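Acetylxylan esterase A (Aspergillus awamori, PDB 5X6S) removes acetyl side groups from the backbone of acetylated xylans, a serine esterase reaction in the breakdown of plant biomass. Local coordinates at residues P236-Y240 with V261-K267. Numbering follows the deposited sequence.
Sequences PQTNY and VPIHGDK
The imidazole of His264 overlaps the hydroxyl end of the Tyr240 ring, with CE1 of His264 3.5 Å from CE2 of Tyr240. The two side chains arrive from opposite directions and their planes stand 55° apart, an oblique meeting in which the tyrosine hydroxyl lies at the edge of the imidazole, OH of Tyr240 being 3.3 Å from CE1 of His264. As modelled, both nitrogens of His264 donate a hydrogen bond, which would be consistent with a doubly protonated, positively charged ring. NE2 of His264 gives the shorter one, 2.7 Å to OE1 of Gln237; the acceptor lies close to the imidazole plane, although the donor is tilted 33° from the carbonyl plane of the amide. On the other side of CE1, ND1 of His264 reaches the backbone O of Pro262 at 2.8 Å, and the pair of bonds fixes the rotation of the imidazole. Gln237 carries CG between its backbone N and carbonyl carbon (chi1 74°) and runs extended from there, which brings OE1 over one face of Tyr240, toward the rim. Apolar atoms fill in around this centre. CG1 of Val261 packs 3.9 Å from CE2 of Tyr240, and the ring of Pro236, which follows a cis peptide bond, touches His264 with CG and the aliphatic part of Lys267 with CB. Lys267 bends at chi2 and chi3 past that proline, while its NZ forms a salt bridge with Glu270. Tyr240 also rests on Ile252 and Ala254 of strand 249-254. Thus a type II beta turn, Gln237 to Tyr240, leading into strand 240-246 is joined to the N-cap residue of the C-terminal helix 265-272, near the edge of the central mixed sheet formed by strands 249-254, 240-246 and 230-232, in an alpha/beta-hydrolase fold.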
loop_
_atom_site.group_PDB
_atom_site.type_symbol
_atom_site.label_atom_id
_atom_site.label_comp_id
_atom_site.label_asym_id
_atom_site.label_seq_id
_atom_site.Cartn_x
_atom_site.Cartn_y
_atom_site.Cartn_z
ATOM N N PRO A 236 -1.071 13.308 25.576
ATOM C CA PRO A 236 0.362 13.675 25.660
ATOM C C PRO A 236 0.709 14.801 26.634
ATOM O O PRO A 236 1.887 15.074 26.812
ATOM C CB PRO A 236 0.692 14.106 24.215
ATOM C CG PRO A 236 -0.592 14.718 23.770
ATOM C CD PRO A 236 -1.696 13.862 24.358
ATOM N N GLN A 237 -0.279 15.454 27.251
ATOM C CA GLN A 237 0.002 16.554 28.233
ATOM C C GLN A 237 -1.175 16.691 29.192
ATOM O O GLN A 237 -2.205 16.037 29.003
ATOM C CB GLN A 237 0.206 17.906 27.524
ATOM C CG GLN A 237 -1.078 18.558 26.992
ATOM C CD GLN A 237 -0.806 19.666 26.000
ATOM O OE1 GLN A 237 -0.305 19.399 24.936
ATOM N NE2 GLN A 237 -1.153 20.884 26.330
ATOM N N THR A 238 -1.043 17.607 30.164
ATOM C CA THR A 238 -2.070 17.852 31.172
ATOM C C THR A 238 -3.408 18.098 30.520
ATOM O O THR A 238 -3.519 18.893 29.579
ATOM C CB THR A 238 -1.672 19.054 32.083
ATOM O OG1 THR A 238 -0.418 18.742 32.685
ATOM C CG2 THR A 238 -2.725 19.351 33.149
ATOM N N ASN A 239 -4.424 17.375 31.013
ATOM C CA ASN A 239 -5.796 17.526 30.606
ATOM C C ASN A 239 -6.124 16.956 29.221
ATOM O O ASN A 239 -7.245 17.098 28.745
ATOM C CB ASN A 239 -6.265 18.959 30.726
ATOM C CG ASN A 239 -6.466 19.371 32.189
ATOM O OD1 ASN A 239 -6.749 18.536 33.057
ATOM N ND2 ASN A 239 -6.299 20.646 32.458
ATOM N N TYR A 240 -5.131 16.314 28.609
ATOM C CA TYR A 240 -5.390 15.485 27.453
ATOM C C TYR A 240 -5.467 14.029 27.947
ATOM O O TYR A 240 -4.666 13.608 28.766
ATOM C CB TYR A 240 -4.240 15.607 26.473
ATOM C CG TYR A 240 -4.218 16.842 25.619
ATOM C CD1 TYR A 240 -4.262 18.108 26.171
ATOM C CD2 TYR A 240 -4.084 16.742 24.230
ATOM C CE1 TYR A 240 -4.214 19.239 25.376
ATOM C CE2 TYR A 240 -4.049 17.877 23.420
ATOM C CZ TYR A 240 -4.079 19.116 23.983
ATOM O OH TYR A 240 -4.027 20.244 23.166
ATOM N N VAL A 261 -7.790 21.565 18.294
ATOM C CA VAL A 261 -6.698 21.086 19.100
ATOM C C VAL A 261 -5.415 21.463 18.338
ATOM O O VAL A 261 -5.266 21.107 17.157
ATOM C CB VAL A 261 -6.732 19.553 19.296
ATOM C CG1 VAL A 261 -5.478 19.068 20.023
ATOM C CG2 VAL A 261 -8.004 19.091 20.046
ATOM N N PRO A 262 -4.507 22.192 18.995
ATOM C CA PRO A 262 -3.259 22.602 18.292
ATOM C C PRO A 262 -2.474 21.375 17.859
ATOM O O PRO A 262 -2.481 20.384 18.554
ATOM C CB PRO A 262 -2.434 23.340 19.369
ATOM C CG PRO A 262 -3.257 23.333 20.633
ATOM C CD PRO A 262 -4.588 22.675 20.390
ATOM N N ILE A 263 -1.764 21.468 16.738
ATOM C CA ILE A 263 -0.987 20.370 16.235
ATOM C C ILE A 263 0.140 20.031 17.205
ATOM O O ILE A 263 0.857 20.913 17.686
ATOM C CB ILE A 263 -0.331 20.764 14.882
ATOM C CG1 ILE A 263 -1.373 21.018 13.811
ATOM C CG2 ILE A 263 0.651 19.686 14.434
ATOM C CD1 ILE A 263 -0.807 21.696 12.574
ATOM N N HIS A 264 0.314 18.748 17.508
ATOM C CA HIS A 264 1.397 18.293 18.316
ATOM C C HIS A 264 2.366 17.610 17.345
ATOM O O HIS A 264 2.358 16.385 17.192
ATOM C CB HIS A 264 0.929 17.317 19.404
ATOM C CG HIS A 264 0.127 17.960 20.496
ATOM N ND1 HIS A 264 -0.985 18.737 20.256
ATOM C CD2 HIS A 264 0.310 17.969 21.837
ATOM C CE1 HIS A 264 -1.463 19.190 21.404
ATOM N NE2 HIS A 264 -0.696 18.728 22.378
ATOM N N GLY A 265 3.221 18.404 16.707
ATOM C CA GLY A 265 4.120 17.896 15.655
ATOM C C GLY A 265 5.063 16.757 16.086
ATOM O O GLY A 265 5.194 15.760 15.373
ATOM N N ASP A 266 5.719 16.874 17.256
ATOM C CA ASP A 266 6.575 15.785 17.673
ATOM C C ASP A 266 5.769 14.490 17.910
ATOM O O ASP A 266 6.227 13.395 17.571
ATOM C CB ASP A 266 7.403 16.112 18.938
ATOM C CG ASP A 266 8.264 17.394 18.796
ATOM O OD1 ASP A 266 8.519 17.883 17.700
ATOM O OD2 ASP A 266 8.667 17.928 19.842
ATOM N N LYS A 267 4.586 14.634 18.481
ATOM C CA LYS A 267 3.684 13.476 18.681
ATOM C C LYS A 267 3.250 12.829 17.369
ATOM O O LYS A 267 3.090 11.621 17.289
ATOM C CB LYS A 267 2.465 13.848 19.535
ATOM C CG LYS A 267 2.759 14.338 20.957
ATOM C CD LYS A 267 3.874 13.579 21.640
ATOM C CE LYS A 267 3.448 12.248 22.120
ATOM N NZ LYS A 267 4.459 11.715 23.106
#